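Long-range contacts in type IV pilus biogenesis protein PilB (Streptococcus sanguinis, PDB 7B7P), which serves as a minor type IV pilin with a direct role in adhesion, carrying a metal-binding von Willebrand factor A-like module: residues A[30-36]-A[148-154]; A[48-54]-A[66-70]. All coordinates share one frame; numbering follows the deposited sequence.

Interaction 1. Residues A[30-36]-A[148-154]; sequences ATSIFIL and AIAYRTD
Strands 32-36 and 148-152 pair antiparallel in the mixed sheet of the pilin module, and the pairing begins with a classic beta bulge in which Thr-31 and Ser-32 both face Arg-152. At the bulge Thr-31 grips the carbonyl of Arg-152 twice: its backbone N lies 2.7 Å from Arg-152 O, in the carbonyl plane, while Thr-31 OG1 donates from well above that plane over 3.2 Å. A chi1 of 42°, placing OG1 between the backbone N and the carbonyl carbon, brings the hydroxyl over that oxygen. Arg-152 N answers with a longer bond to Ser-32 O. Farther along, Phe-34 N reaches Ala-150 O at 2.8 Å and Ala-150 N returns to Phe-34 O at 2.9 Å, both nearly straight. Leu-36 N closes on Ala-148 O, but the return bond from Ala-148 N is weak.

On the face carrying Ile-33, Ile-35, Ile-149 and Tyr-151, Ile-33 CD1 packs on Tyr-151 CB at 3.8 Å, and the CG2 methyls of Ile-33 and Ile-149 meet where their side chains cross obliquely. Phe-95 covers Ile-35 and Ile-149. The Tyr-151 hydroxyl points to the side-chain amide of Asn-66. On the other face Leu-36 reaches across diagonally, setting CD1 3.7 Å from Ala-150 CB; the Phe-34 ring leads away to stack on Phe-137 and meet Trp-52 edge-to-face. Alternate backbone groups thus bond across this pair, while those of Ile-33 and Ile-35 turn to strand 136-139 and that of Tyr-151 to Ser-53. The isoleucine face is largely apolar, the other turns polar towards the bulge, and the doubly gripped Arg-152 carbonyl fixes that end.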
ATOM      1  N   ALA A  30      21.272  14.212  -0.987  1.00 91.83           N
ATOM      2  CA  ALA A  30      20.011  13.927  -0.313  1.00 89.40           C
ATOM      3  C   ALA A  30      19.727  12.431  -0.298  1.00 86.68           C
ATOM      4  O   ALA A  30      19.942  11.728  -1.289  1.00 87.90           O
ATOM      5  CB  ALA A  30      18.858  14.669  -0.981  1.00 83.42           C
ATOM      6  N   THR A  31      19.253  11.945   0.843  1.00 88.84           N
ATOM      7  CA  THR A  31      18.889  10.542   0.946  1.00 87.20           C
ATOM      8  C   THR A  31      17.406  10.296   0.679  1.00 79.82           C
ATOM      9  O   THR A  31      16.998   9.136   0.586  1.00 81.84           O
ATOM     10  CB  THR A  31      19.301   9.994   2.319  1.00 87.72           C
ATOM     11  OG1 THR A  31      18.988  10.953   3.336  1.00 92.06           O
ATOM     12  CG2 THR A  31      20.807   9.714   2.341  1.00 91.79           C
ATOM     13  N   SER A  32      16.602  11.349   0.526  1.00 77.60           N
ATOM     14  CA  SER A  32      15.245  11.221   0.002  1.00 83.18           C
ATOM     15  C   SER A  32      14.837  12.556  -0.609  1.00 76.80           C
ATOM     16  O   SER A  32      15.191  13.617  -0.091  1.00 80.84           O
ATOM     17  CB  SER A  32      14.240  10.801   1.085  1.00 80.28           C
ATOM     18  OG  SER A  32      14.114  11.800   2.076  1.00 84.16           O
ATOM     19  N   ILE A  33      14.107  12.495  -1.714  1.00 75.47           N
ATOM     20  CA  ILE A  33      13.750  13.667  -2.503  1.00 77.63           C
ATOM     21  C   ILE A  33      12.259  13.630  -2.761  1.00 74.78           C
ATOM     22  O   ILE A  33      11.724  12.591  -3.161  1.00 78.77           O
ATOM     23  CB  ILE A  33      14.486  13.715  -3.864  1.00 77.38           C
ATOM     24  CG1 ILE A  33      15.995  13.711  -3.688  1.00 77.38           C
ATOM     25  CG2 ILE A  33      14.031  14.939  -4.666  1.00 71.03           C
ATOM     26  CD1 ILE A  33      16.529  15.064  -3.389  1.00 82.28           C
ATOM     27  N   PHE A  34      11.605  14.774  -2.588  1.00 72.00           N
ATOM     28  CA  PHE A  34      10.221  14.967  -2.997  1.00 74.06           C
ATOM     29  C   PHE A  34      10.174  16.156  -3.941  1.00 74.85           C
ATOM     30  O   PHE A  34      10.626  17.246  -3.583  1.00 75.51           O
ATOM     31  CB  PHE A  34       9.305  15.209  -1.785  1.00 79.93           C
ATOM     32  CG  PHE A  34       9.062  13.978  -0.954  1.00 78.73           C
ATOM     33  CD1 PHE A  34       9.993  13.571  -0.012  1.00 79.24           C
ATOM     34  CD2 PHE A  34       7.909  13.222  -1.122  1.00 81.64           C
ATOM     35  CE1 PHE A  34       9.784  12.428   0.748  1.00 84.00           C
ATOM     36  CE2 PHE A  34       7.688  12.079  -0.362  1.00 79.98           C
ATOM     37  CZ  PHE A  34       8.625  11.685   0.571  1.00 83.02           C
ATOM     38  N   ILE A  35       9.631  15.953  -5.138  1.00 77.17           N
ATOM     39  CA  ILE A  35       9.315  17.073  -6.019  1.00 75.55           C
ATOM     40  C   ILE A  35       7.945  17.620  -5.634  1.00 79.60           C
ATOM     41  O   ILE A  35       6.977  16.861  -5.487  1.00 76.90           O
ATOM     42  CB  ILE A  35       9.353  16.644  -7.494  1.00 73.50           C
ATOM     43  CG1 ILE A  35      10.739  16.123  -7.867  1.00 78.36           C
ATOM     44  CG2 ILE A  35       9.024  17.815  -8.392  1.00 74.00           C
ATOM     45  CD1 ILE A  35      10.991  16.156  -9.359  1.00 77.15           C
ATOM     46  N   LEU A  36       7.854  18.941  -5.481  1.00 79.97           N
ATOM     47  CA  LEU A  36       6.648  19.596  -4.989  1.00 83.30           C
ATOM     48  C   LEU A  36       6.103  20.588  -6.007  1.00 85.46           C
ATOM     49  O   LEU A  36       6.868  21.277  -6.686  1.00 83.28           O
ATOM     50  CB  LEU A  36       6.936  20.325  -3.682  1.00 82.41           C
ATOM     51  CG  LEU A  36       7.729  19.512  -2.661  1.00 82.31           C
ATOM     52  CD1 LEU A  36       7.924  20.346  -1.417  1.00 89.67           C
ATOM     53  CD2 LEU A  36       7.023  18.204  -2.322  1.00 81.11           C
ATOM     54  N   ALA A 148       9.760  23.112  -7.088  1.00 73.07           N
ATOM     55  CA  ALA A 148      10.479  23.123  -5.826  1.00 72.15           C
ATOM     56  C   ALA A 148      10.752  21.689  -5.410  1.00 75.67           C
ATOM     57  O   ALA A 148      10.139  20.750  -5.922  1.00 79.75           O
ATOM     58  CB  ALA A 148       9.688  23.852  -4.740  1.00 75.88           C
ATOM     59  N   ILE A 149      11.674  21.537  -4.469  1.00 73.10           N
ATOM     60  CA  ILE A 149      12.106  20.239  -3.972  1.00 73.64           C
ATOM     61  C   ILE A 149      12.171  20.303  -2.453  1.00 79.59           C
ATOM     62  O   ILE A 149      12.480  21.346  -1.868  1.00 80.57           O
ATOM     63  CB  ILE A 149      13.493  19.814  -4.556  1.00 78.90           C
ATOM     64  CG1 ILE A 149      13.363  19.084  -5.898  1.00 78.79           C
ATOM     65  CG2 ILE A 149      14.283  18.976  -3.581  1.00 76.35           C
ATOM     66  CD1 ILE A 149      14.680  18.989  -6.678  1.00 86.82           C
ATOM     67  N   ALA A 150      11.868  19.174  -1.814  1.00 78.19           N
ATOM     68  CA  ALA A 150      12.090  18.974  -0.391  1.00 78.14           C
ATOM     69  C   ALA A 150      12.944  17.732  -0.205  1.00 74.16           C
ATOM     70  O   ALA A 150      12.752  16.734  -0.904  1.00 74.64           O
ATOM     71  CB  ALA A 150      10.769  18.827   0.352  1.00 85.06           C
ATOM     72  N   TYR A 151      13.887  17.789   0.733  1.00 76.77           N
ATOM     73  CA  TYR A 151      14.875  16.726   0.826  1.00 79.81           C
ATOM     74  C   TYR A 151      15.398  16.600   2.245  1.00 83.67           C
ATOM     75  O   TYR A 151      15.286  17.517   3.060  1.00 84.05           O
ATOM     76  CB  TYR A 151      16.055  16.981  -0.111  1.00 79.88           C
ATOM     77  CG  TYR A 151      16.902  18.162   0.306  1.00 80.55           C
ATOM     78  CD1 TYR A 151      16.484  19.459   0.042  1.00 81.31           C
ATOM     79  CD2 TYR A 151      18.122  17.984   0.960  1.00 85.95           C
ATOM     80  CE1 TYR A 151      17.250  20.548   0.409  1.00 87.06           C
ATOM     81  CE2 TYR A 151      18.904  19.078   1.341  1.00 83.06           C
ATOM     82  CZ  TYR A 151      18.453  20.358   1.061  1.00 86.64           C
ATOM     83  OH  TYR A 151      19.189  21.465   1.419  1.00 90.64           O
ATOM     84  N   ARG A 152      16.013  15.457   2.510  1.00 82.98           N
ATOM     85  CA  ARG A 152      16.779  15.237   3.722  1.00 92.08           C
ATOM     86  C   ARG A 152      18.109  14.594   3.358  1.00 93.24           C
ATOM     87  O   ARG A 152      18.246  13.944   2.319  1.00 89.98           O
ATOM     88  CB  ARG A 152      16.026  14.346   4.723  1.00 96.46           C
ATOM     89  CG  ARG A 152      14.878  15.052   5.424  1.00 96.29           C
ATOM     90  CD  ARG A 152      14.105  14.096   6.321  1.00100.24           C
ATOM     91  NE  ARG A 152      14.919  13.609   7.428  1.00105.71           N
ATOM     92  CZ  ARG A 152      15.160  14.302   8.535  1.00103.68           C
ATOM     93  NH1 ARG A 152      14.654  15.518   8.690  1.00 97.39           N
ATOM     94  NH2 ARG A 152      15.911  13.776   9.487  1.00110.81           N
ATOM     95  N   THR A 153      19.090  14.779   4.240  1.00 97.82           N
ATOM     96  CA  THR A 153      20.416  14.204   4.070  1.00 98.61           C
ATOM     97  C   THR A 153      20.712  13.080   5.052  1.00103.46           C
ATOM     98  O   THR A 153      21.747  12.415   4.919  1.00106.69           O
ATOM     99  CB  THR A 153      21.477  15.304   4.207  1.00 97.67           C
ATOM    100  OG1 THR A 153      21.080  16.222   5.234  1.00102.78           O
ATOM    101  CG2 THR A 153      21.603  16.064   2.900  1.00 89.52           C
ATOM    102  N   ASP A 154      19.831  12.849   6.018  1.00108.84           N
ATOM    103  CA  ASP A 154      19.915  11.805   7.026  1.00111.12           C
ATOM    104  C   ASP A 154      18.523  11.196   7.169  1.00113.49           C
ATOM    105  O   ASP A 154      17.525  11.887   6.934  1.00110.97           O
ATOM    106  CB  ASP A 154      20.396  12.372   8.373  1.00112.20           C
ATOM    107  CG  ASP A 154      19.796  13.753   8.682  1.00115.30           C
ATOM    108  OD1 ASP A 154      19.338  14.449   7.741  1.00108.59           O
ATOM    109  OD2 ASP A 154      19.797  14.153   9.866  1.00117.57           O
TER

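Interaction 2. Residues A[48-54]-A[66-70]; sequences LTREWSY and NYVWN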
ATOM      1  N   LEU A  48       6.051  25.286   5.200  1.00105.62           N
ATOM      2  CA  LEU A  48       7.147  24.334   5.240  1.00103.71           C
ATOM      3  C   LEU A  48       6.922  23.321   6.357  1.00102.33           C
ATOM      4  O   LEU A  48       6.703  23.690   7.515  1.00100.44           O
ATOM      5  CB  LEU A  48       8.480  25.066   5.424  1.00108.22           C
ATOM      6  CG  LEU A  48       9.296  25.425   4.171  1.00104.12           C
ATOM      7  CD1 LEU A  48       8.397  25.940   3.053  1.00101.44           C
ATOM      8  CD2 LEU A  48      10.393  26.439   4.488  1.00103.69           C
ATOM      9  N   THR A  49       6.942  22.046   5.985  1.00 97.86           N
ATOM     10  CA  THR A  49       6.824  20.946   6.927  1.00 96.33           C
ATOM     11  C   THR A  49       8.151  20.757   7.649  1.00102.43           C
ATOM     12  O   THR A  49       9.211  20.742   7.014  1.00102.52           O
ATOM     13  CB  THR A  49       6.428  19.677   6.180  1.00 91.00           C
ATOM     14  OG1 THR A  49       5.310  19.963   5.334  1.00 84.88           O
ATOM     15  CG2 THR A  49       6.072  18.572   7.145  1.00 93.27           C
ATOM     16  N   ARG A  50       8.098  20.620   8.970  1.00101.81           N
ATOM     17  CA  ARG A  50       9.321  20.641   9.762  1.00106.69           C
ATOM     18  C   ARG A  50      10.170  19.402   9.500  1.00104.84           C
ATOM     19  O   ARG A  50       9.656  18.322   9.207  1.00100.96           O
ATOM     20  CB  ARG A  50       9.002  20.732  11.255  1.00110.38           C
ATOM     21  CG  ARG A  50       7.809  21.603  11.632  1.00114.76           C
ATOM     22  CD  ARG A  50       7.133  21.025  12.868  1.00116.66           C
ATOM     23  NE  ARG A  50       8.111  20.844  13.941  1.00117.77           N
ATOM     24  CZ  ARG A  50       8.376  21.745  14.882  1.00120.10           C
ATOM     25  NH1 ARG A  50       7.720  22.900  14.902  1.00118.85           N
ATOM     26  NH2 ARG A  50       9.295  21.484  15.804  1.00122.57           N
ATOM     27  N   GLU A  51      11.489  19.576   9.639  1.00106.51           N
ATOM     28  CA  GLU A  51      12.547  18.580   9.443  1.00106.92           C
ATOM     29  C   GLU A  51      12.774  18.219   7.976  1.00104.20           C
ATOM     30  O   GLU A  51      13.538  17.285   7.676  1.00 98.91           O
ATOM     31  CB  GLU A  51      12.312  17.312  10.275  1.00107.99           C
ATOM     32  CG  GLU A  51      11.873  17.603  11.706  1.00113.17           C
ATOM     33  CD  GLU A  51      11.418  16.367  12.459  1.00115.09           C
ATOM     34  OE1 GLU A  51      11.172  16.480  13.683  1.00119.29           O
ATOM     35  OE2 GLU A  51      11.319  15.287  11.836  1.00107.78           O
ATOM     36  N   TRP A  52      12.159  18.951   7.053  1.00101.46           N
ATOM     37  CA  TRP A  52      12.450  18.841   5.632  1.00 98.88           C
ATOM     38  C   TRP A  52      13.117  20.125   5.158  1.00 97.22           C
ATOM     39  O   TRP A  52      12.614  21.226   5.418  1.00 94.84           O
ATOM     40  CB  TRP A  52      11.173  18.563   4.837  1.00 97.27           C
ATOM     41  CG  TRP A  52      10.677  17.186   5.089  1.00100.10           C
ATOM     42  CD1 TRP A  52       9.716  16.815   5.980  1.00 98.51           C
ATOM     43  CD2 TRP A  52      11.146  15.976   4.471  1.00 97.60           C
ATOM     44  NE1 TRP A  52       9.548  15.451   5.948  1.00101.59           N
ATOM     45  CE2 TRP A  52      10.416  14.913   5.033  1.00 95.03           C
ATOM     46  CE3 TRP A  52      12.103  15.694   3.491  1.00 89.08           C
ATOM     47  CZ2 TRP A  52      10.609  13.588   4.648  1.00 94.66           C
ATOM     48  CZ3 TRP A  52      12.295  14.375   3.109  1.00 90.14           C
ATOM     49  CH2 TRP A  52      11.551  13.339   3.687  1.00 91.94           C
ATOM     50  N   SER A  53      14.254  19.980   4.487  1.00 97.53           N
ATOM     51  CA  SER A  53      14.915  21.094   3.822  1.00 94.82           C
ATOM     52  C   SER A  53      14.358  21.260   2.410  1.00 87.84           C
ATOM     53  O   SER A  53      13.877  20.305   1.799  1.00 88.84           O
ATOM     54  CB  SER A  53      16.420  20.863   3.787  1.00 90.30           C
ATOM     55  OG  SER A  53      16.837  20.234   4.983  1.00 93.29           O
ATOM     56  N   TYR A  54      14.403  22.491   1.904  1.00 89.63           N
ATOM     57  CA  TYR A  54      13.735  22.833   0.655  1.00 89.81           C
ATOM     58  C   TYR A  54      14.656  23.633  -0.260  1.00 90.41           C
ATOM     59  O   TYR A  54      15.545  24.353   0.199  1.00 90.58           O
ATOM     60  CB  TYR A  54      12.454  23.651   0.897  1.00 90.07           C
ATOM     61  CG  TYR A  54      11.321  22.911   1.580  1.00 93.27           C
ATOM     62  CD1 TYR A  54      11.405  22.541   2.920  1.00 95.57           C
ATOM     63  CD2 TYR A  54      10.153  22.611   0.895  1.00 91.06           C
ATOM     64  CE1 TYR A  54      10.364  21.879   3.547  1.00 95.42           C
ATOM     65  CE2 TYR A  54       9.111  21.951   1.514  1.00 93.73           C
ATOM     66  CZ  TYR A  54       9.222  21.588   2.841  1.00 93.39           C
ATOM     67  OH  TYR A  54       8.188  20.926   3.459  1.00 95.70           O
ATOM     68  N   ASN A  66      17.425  28.191  -0.607  1.00 90.32           N
ATOM     69  CA  ASN A  66      17.705  26.903   0.007  1.00 91.95           C
ATOM     70  C   ASN A  66      17.396  27.040   1.496  1.00 98.65           C
ATOM     71  O   ASN A  66      18.188  27.627   2.239  1.00102.26           O
ATOM     72  CB  ASN A  66      19.156  26.523  -0.245  1.00 85.48           C
ATOM     73  CG  ASN A  66      19.536  25.212   0.381  1.00 89.26           C
ATOM     74  OD1 ASN A  66      18.701  24.325   0.552  1.00 91.97           O
ATOM     75  ND2 ASN A  66      20.812  25.067   0.713  1.00 86.83           N
ATOM     76  N   TYR A  67      16.242  26.521   1.922  1.00 95.72           N
ATOM     77  CA  TYR A  67      15.836  26.530   3.329  1.00 96.10           C
ATOM     78  C   TYR A  67      16.289  25.220   3.957  1.00 97.51           C
ATOM     79  O   TYR A  67      15.681  24.173   3.729  1.00 95.84           O
ATOM     80  CB  TYR A  67      14.328  26.700   3.462  1.00 93.12           C
ATOM     81  CG  TYR A  67      13.743  27.808   2.626  1.00 97.08           C
ATOM     82  CD1 TYR A  67      13.477  27.617   1.278  1.00 96.96           C
ATOM     83  CD2 TYR A  67      13.448  29.046   3.184  1.00102.39           C
ATOM     84  CE1 TYR A  67      12.939  28.624   0.505  1.00100.31           C
ATOM     85  CE2 TYR A  67      12.905  30.062   2.422  1.00103.36           C
ATOM     86  CZ  TYR A  67      12.648  29.843   1.082  1.00105.11           C
ATOM     87  OH  TYR A  67      12.107  30.842   0.303  1.00107.97           O
ATOM     88  N   VAL A  68      17.357  25.275   4.762  1.00 99.13           N
ATOM     89  CA  VAL A  68      17.995  24.082   5.319  1.00102.25           C
ATOM     90  C   VAL A  68      17.511  23.862   6.747  1.00107.12           C
ATOM     91  O   VAL A  68      17.330  24.818   7.510  1.00105.85           O
ATOM     92  CB  VAL A  68      19.531  24.198   5.263  1.00 99.81           C
ATOM     93  CG1 VAL A  68      20.179  22.886   5.679  1.00 98.64           C
ATOM     94  CG2 VAL A  68      19.979  24.600   3.866  1.00 92.00           C
ATOM     95  N   TRP A  69      17.310  22.593   7.114  1.00111.64           N
ATOM     96  CA  TRP A  69      16.757  22.258   8.423  1.00113.69           C
ATOM     97  C   TRP A  69      17.803  22.428   9.518  1.00115.33           C
ATOM     98  O   TRP A  69      18.910  21.884   9.426  1.00113.14           O
ATOM     99  CB  TRP A  69      16.221  20.827   8.445  1.00111.19           C
ATOM    100  CG  TRP A  69      15.567  20.486   9.760  1.00114.39           C
ATOM    101  CD1 TRP A  69      15.924  19.489  10.631  1.00115.26           C
ATOM    102  CD2 TRP A  69      14.452  21.162  10.358  1.00114.72           C
ATOM    103  NE1 TRP A  69      15.093  19.500  11.729  1.00114.45           N
ATOM    104  CE2 TRP A  69      14.183  20.517  11.587  1.00115.49           C
ATOM    105  CE3 TRP A  69      13.647  22.240   9.968  1.00112.13           C
ATOM    106  CZ2 TRP A  69      13.143  20.915  12.423  1.00113.57           C
ATOM    107  CZ3 TRP A  69      12.619  22.636  10.800  1.00114.15           C
ATOM    108  CH2 TRP A  69      12.374  21.973  12.014  1.00115.68           C
ATOM    109  N   ASN A  70      17.425  23.155  10.577  1.00118.40           N
ATOM    110  CA  ASN A  70      18.349  23.499  11.654  1.00119.92           C
ATOM    111  C   ASN A  70      18.467  22.387  12.688  1.00122.46           C
ATOM    112  O   ASN A  70      19.579  21.989  13.052  1.00126.30           O
ATOM    113  CB  ASN A  70      17.896  24.788  12.336  1.00122.14           C
ATOM    114  CG  ASN A  70      19.056  25.636  12.789  1.00125.76           C
ATOM    115  OD1 ASN A  70      19.974  25.155  13.464  1.00125.83           O
ATOM    116  ND2 ASN A  70      19.038  26.908  12.404  1.00122.40           N
TER
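Tyr-54 and Tyr-67 exchange two backbone bonds at the open end of the hairpin formed by strands 53-57 and 64-67. Tyr-54 N gives to Tyr-67 O at 2.8 Å, and Tyr-67 N gives back to Tyr-54 O at 2.9 Å, the second bond being more bent. Beyond this pair a side chain takes over as acceptor: Ser-53 OG receives Trp-69 N at 3.2 Å. The serine chi1 of -37°, with OG anti to the carbonyl carbon, turns the hydroxyl to that amide.

Trp-69 then lies against the type II turn from Thr-49 to Trp-52. Glu-51 CA sits over the face of its five-membered ring, 3.3 Å from the centroid, in a CH-pi contact, and Arg-50 CB touches CH2 of Trp-69 at 3.7 Å. Within the 48-54 segment, Thr-49 N is satisfied by Tyr-54 OH at 3.0 Å, while Leu-48 CG rests over one face of the Tyr-54 ring and Leu-48 CD2 approaches Tyr-67.

Farther out, Trp-52 O accepts from Trp-76 NE1. Strand 53-57 is flanked by strand 148-152 and strand 64-67, and the latter leads on to the short outer strand 79-80.

How the interactions relate
Coming off helix 9-27, the chain enters strand 32-36, then passes through segment 48-54 into strand 53-57 and turns back along strand 64-67, where interaction 2 closes a short hairpin loop. Much later strand 148-152 returns to pair with the first strand, so interaction 1 closes a long loop with interaction 2 nested inside it. Strand 148-152 is thereby inserted between strands 32-36 and 53-57, and the two contacts join across it through Tyr-151 N and Ser-53 O, 2.7 Å apart. Trp-52 packs against Ser-32 and Arg-152. Together the two interactions tie the hairpin to the sheet's earliest strand, far from the magnesium-binding residues Ser-173 and Asp-284.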